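Long-range contact in uncharacterized protein (Methanocella paludicola, PDB 5DMP), which probably removes 3'-phosphates and ribonucleosides from DNA ends during archaeal non-homologous end joining, as a metal-dependent phosphoesterase: residues K35-R45 and G143-A151. Numbering follows the deposited sequence.
Sequences KGPSLDPKVKR and GSYEDIEKA. With EDO (1,2-ethanediol), chain H.
The ring of Tyr145 lies flat against the turn that begins at Asp40: Asp40 CA sits 3.8 Å from the ring centroid, almost on the normal, a CH-pi contact. With CG anti to the backbone N (chi1 -176°), the Asp40 carboxylate stacks over the ring, the two planes 20° apart. Its CG lies 3.5 Å from Tyr145 CD2. Pro41 CD approaches obliquely, 3.2 Å from Tyr145 OH. His141 stacks on the same tyrosine. A leucine in place of Tyr145 would probably leave Asp40 and Pro41 without their flat cover and His141 without its stacking partner.

Apolar packing continues with Leu39, whose CD1 lies 3.9 Å from Ile148 CB, the two side chains crossing at about a right angle; Leu115 and Trp77 extend this cluster.

Among the polar contacts, one water accepts from Leu39 N and Ile148 N and donates to Glu146 O, bridging the backbones. Within the loop, Arg45 NE donates to Gly36 O (2.6 Å).

An Asx turn at Asp40, overlapping a type I turn, orders one segment and an Asp147 N-cap the other; the Tyr145, Leu39 and Ile148 packing and the water join the loop between strands 27-33 and 45-53 to helix 148-151 and its lead-in.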
loop_
_atom_site.group_PDB
_atom_site.type_symbol
_atom_site.label_atom_id
_atom_site.label_comp_id
_atom_site.label_asym_id
_atom_site.label_seq_id
_atom_site.Cartn_x
_atom_site.Cartn_y
_atom_site.Cartn_z
ATOM N N LYS A 35 6.464 4.906 -6.885
ATOM C CA LYS A 35 7.606 3.963 -7.051
ATOM C C LYS A 35 7.409 2.694 -6.207
ATOM O O LYS A 35 8.269 1.782 -6.145
ATOM C CB LYS A 35 8.919 4.619 -6.585
ATOM C CG LYS A 35 9.374 5.841 -7.414
ATOM C CD LYS A 35 10.885 6.095 -7.248
ATOM C CE LYS A 35 11.697 4.911 -7.814
ATOM N NZ LYS A 35 13.021 4.531 -7.183
ATOM N N GLY A 36 6.250 2.589 -5.588
ATOM C CA GLY A 36 6.021 1.358 -4.774
ATOM C C GLY A 36 6.727 1.370 -3.416
ATOM O O GLY A 36 7.468 2.350 -3.072
ATOM N N PRO A 37 6.490 0.327 -2.581
ATOM C CA PRO A 37 7.045 0.301 -1.245
ATOM C C PRO A 37 8.555 0.088 -1.340
ATOM O O PRO A 37 9.034 -0.452 -2.367
ATOM C CB PRO A 37 6.414 -0.939 -0.610
ATOM C CG PRO A 37 6.022 -1.811 -1.766
ATOM C CD PRO A 37 5.625 -0.861 -2.873
ATOM N N SER A 38 9.254 0.540 -0.315
ATOM C CA SER A 38 10.666 0.185 -0.195
ATOM C C SER A 38 10.842 -0.546 1.128
ATOM O O SER A 38 10.214 -0.190 2.155
ATOM C CB SER A 38 11.553 1.456 -0.307
ATOM O OG SER A 38 12.908 1.129 0.016
ATOM N N LEU A 39 11.740 -1.555 1.147
ATOM C CA LEU A 39 12.080 -2.259 2.399
ATOM C C LEU A 39 13.045 -1.471 3.249
ATOM O O LEU A 39 13.269 -1.821 4.421
ATOM C CB LEU A 39 12.766 -3.625 2.056
ATOM C CG LEU A 39 11.909 -4.545 1.195
ATOM C CD1 LEU A 39 12.664 -5.850 0.807
ATOM C CD2 LEU A 39 10.619 -4.862 1.957
ATOM N N ASP A 40 13.651 -0.408 2.670
ATOM C CA ASP A 40 14.713 0.369 3.362
ATOM C C ASP A 40 14.086 1.525 4.144
ATOM O O ASP A 40 13.447 2.358 3.523
ATOM C CB ASP A 40 15.652 0.928 2.280
ATOM C CG ASP A 40 16.846 1.677 2.855
ATOM O OD1 ASP A 40 16.850 2.077 4.034
ATOM O OD2 ASP A 40 17.813 1.825 2.086
ATOM N N PRO A 41 14.202 1.561 5.483
ATOM C CA PRO A 41 13.649 2.612 6.354
ATOM C C PRO A 41 14.219 4.007 6.123
ATOM O O PRO A 41 13.679 4.925 6.672
ATOM C CB PRO A 41 14.004 2.185 7.748
ATOM C CG PRO A 41 15.154 1.206 7.572
ATOM C CD PRO A 41 14.967 0.541 6.263
ATOM N N LYS A 42 15.296 4.125 5.333
ATOM C CA LYS A 42 15.821 5.445 4.907
ATOM C C LYS A 42 15.142 5.996 3.634
ATOM O O LYS A 42 15.348 7.158 3.232
ATOM C CB LYS A 42 17.352 5.313 4.687
ATOM C CG LYS A 42 18.118 5.057 5.961
ATOM C CD LYS A 42 19.573 5.449 5.782
ATOM C CE LYS A 42 20.398 4.266 5.324
ATOM N NZ LYS A 42 20.141 3.777 3.944
ATOM N N VAL A 43 14.342 5.184 2.947
ATOM C CA VAL A 43 13.762 5.635 1.725
ATOM C C VAL A 43 12.371 6.199 2.016
ATOM O O VAL A 43 11.543 5.552 2.680
ATOM C CB VAL A 43 13.770 4.487 0.700
ATOM C CG1 VAL A 43 12.943 4.828 -0.547
ATOM C CG2 VAL A 43 15.232 4.181 0.313
ATOM N N LYS A 44 12.131 7.433 1.558
ATOM C CA LYS A 44 10.828 8.034 1.757
ATOM C C LYS A 44 10.089 7.860 0.459
ATOM O O LYS A 44 10.545 8.352 -0.582
ATOM C CB LYS A 44 10.950 9.555 2.040
ATOM C CG LYS A 44 11.532 9.901 3.403
ATOM C CD LYS A 44 10.621 9.430 4.534
ATOM C CE LYS A 44 11.059 10.028 5.877
ATOM N NZ LYS A 44 12.504 9.753 6.187
ATOM N N ARG A 45 8.926 7.220 0.508
ATOM C CA ARG A 45 8.116 7.157 -0.711
ATOM C C ARG A 45 6.944 8.134 -0.592
ATOM O O ARG A 45 6.436 8.378 0.524
ATOM C CB ARG A 45 7.558 5.740 -0.868
ATOM C CG ARG A 45 8.613 4.747 -1.269
ATOM C CD ARG A 45 9.091 5.040 -2.646
ATOM N NE ARG A 45 9.639 3.771 -3.078
ATOM C CZ ARG A 45 10.825 3.578 -3.612
ATOM N NH1 ARG A 45 11.630 4.613 -3.822
ATOM N NH2 ARG A 45 11.156 2.337 -3.965
ATOM N N GLY A 143 23.391 -4.996 6.435
ATOM C CA GLY A 143 23.387 -5.386 5.035
ATOM C C GLY A 143 22.581 -4.410 4.220
ATOM O O GLY A 143 21.975 -3.462 4.773
ATOM N N SER A 144 22.630 -4.615 2.907
ATOM C CA SER A 144 21.869 -3.801 1.958
ATOM C C SER A 144 20.449 -4.371 1.914
ATOM O O SER A 144 20.184 -5.416 2.493
ATOM C CB SER A 144 22.493 -3.893 0.581
ATOM O OG SER A 144 22.582 -5.259 0.238
ATOM N N TYR A 145 19.545 -3.689 1.241
ATOM C CA TYR A 145 18.156 -4.123 1.234
ATOM C C TYR A 145 17.803 -4.589 -0.120
ATOM O O TYR A 145 18.207 -3.984 -1.115
ATOM C CB TYR A 145 17.274 -2.912 1.540
ATOM C CG TYR A 145 17.317 -2.526 2.962
ATOM C CD1 TYR A 145 16.437 -3.096 3.894
ATOM C CD2 TYR A 145 18.228 -1.546 3.406
ATOM C CE1 TYR A 145 16.498 -2.720 5.246
ATOM C CE2 TYR A 145 18.313 -1.179 4.736
ATOM C CZ TYR A 145 17.447 -1.769 5.659
ATOM O OH TYR A 145 17.514 -1.352 6.948
ATOM N N GLU A 146 17.075 -5.686 -0.180
ATOM C CA GLU A 146 16.435 -6.097 -1.406
ATOM C C GLU A 146 15.561 -4.971 -2.062
ATOM O O GLU A 146 14.915 -4.208 -1.360
ATOM C CB GLU A 146 15.524 -7.270 -1.056
ATOM C CG GLU A 146 15.131 -8.149 -2.231
ATOM C CD GLU A 146 14.036 -9.134 -1.857
ATOM O OE1 GLU A 146 13.347 -9.617 -2.773
ATOM O OE2 GLU A 146 13.844 -9.406 -0.651
ATOM N N ASP A 147 15.606 -4.867 -3.391
ATOM C CA ASP A 147 14.677 -4.079 -4.179
ATOM C C ASP A 147 13.477 -5.001 -4.406
ATOM O O ASP A 147 13.488 -5.860 -5.305
ATOM C CB ASP A 147 15.306 -3.720 -5.509
ATOM C CG ASP A 147 14.408 -2.884 -6.389
ATOM O OD1 ASP A 147 13.151 -2.953 -6.309
ATOM O OD2 ASP A 147 14.967 -2.168 -7.228
ATOM N N ILE A 148 12.449 -4.849 -3.566
ATOM C CA ILE A 148 11.312 -5.800 -3.589
ATOM C C ILE A 148 10.579 -5.699 -4.941
ATOM O O ILE A 148 10.022 -6.698 -5.468
ATOM C CB ILE A 148 10.348 -5.544 -2.359
ATOM C CG1 ILE A 148 9.327 -6.722 -2.229
ATOM C CG2 ILE A 148 9.686 -4.148 -2.475
ATOM C CD1 ILE A 148 10.008 -8.007 -1.833
ATOM N N GLU A 149 10.607 -4.528 -5.560
ATOM C CA GLU A 149 9.888 -4.389 -6.832
ATOM C C GLU A 149 10.542 -5.188 -7.943
ATOM O O GLU A 149 9.861 -5.640 -8.836
ATOM C CB GLU A 149 9.808 -2.956 -7.296
ATOM C CG GLU A 149 8.696 -2.200 -6.629
ATOM C CD GLU A 149 9.114 -1.645 -5.313
ATOM O OE1 GLU A 149 10.352 -1.472 -5.137
ATOM O OE2 GLU A 149 8.225 -1.410 -4.432
ATOM N N LYS A 150 11.874 -5.228 -7.926
ATOM C CA LYS A 150 12.644 -6.051 -8.862
ATOM C C LYS A 150 12.601 -7.522 -8.512
ATOM O O LYS A 150 12.379 -8.394 -9.388
ATOM C CB LYS A 150 14.092 -5.503 -8.961
ATOM C CG LYS A 150 14.146 -4.358 -9.973
ATOM C CD LYS A 150 15.507 -3.670 -10.178
ATOM C CE LYS A 150 15.330 -2.365 -10.973
ATOM N NZ LYS A 150 16.469 -1.391 -10.888
ATOM N N ALA A 151 12.761 -7.820 -7.242
ATOM C CA ALA A 151 12.808 -9.213 -6.800
ATOM C C ALA A 151 11.466 -9.942 -6.959
ATOM O O ALA A 151 11.406 -11.184 -7.192
ATOM C CB ALA A 151 13.209 -9.257 -5.352
HETATM C C1 EDO H . 18.093 -6.034 -5.571
HETATM O O1 EDO H . 17.307 -6.979 -4.835
HETATM C C2 EDO H . 17.899 -6.360 -7.055
HETATM O O2 EDO H . 17.095 -7.547 -7.166
HETATM O O HOH W 1 12.754 -2.546 -1.651
#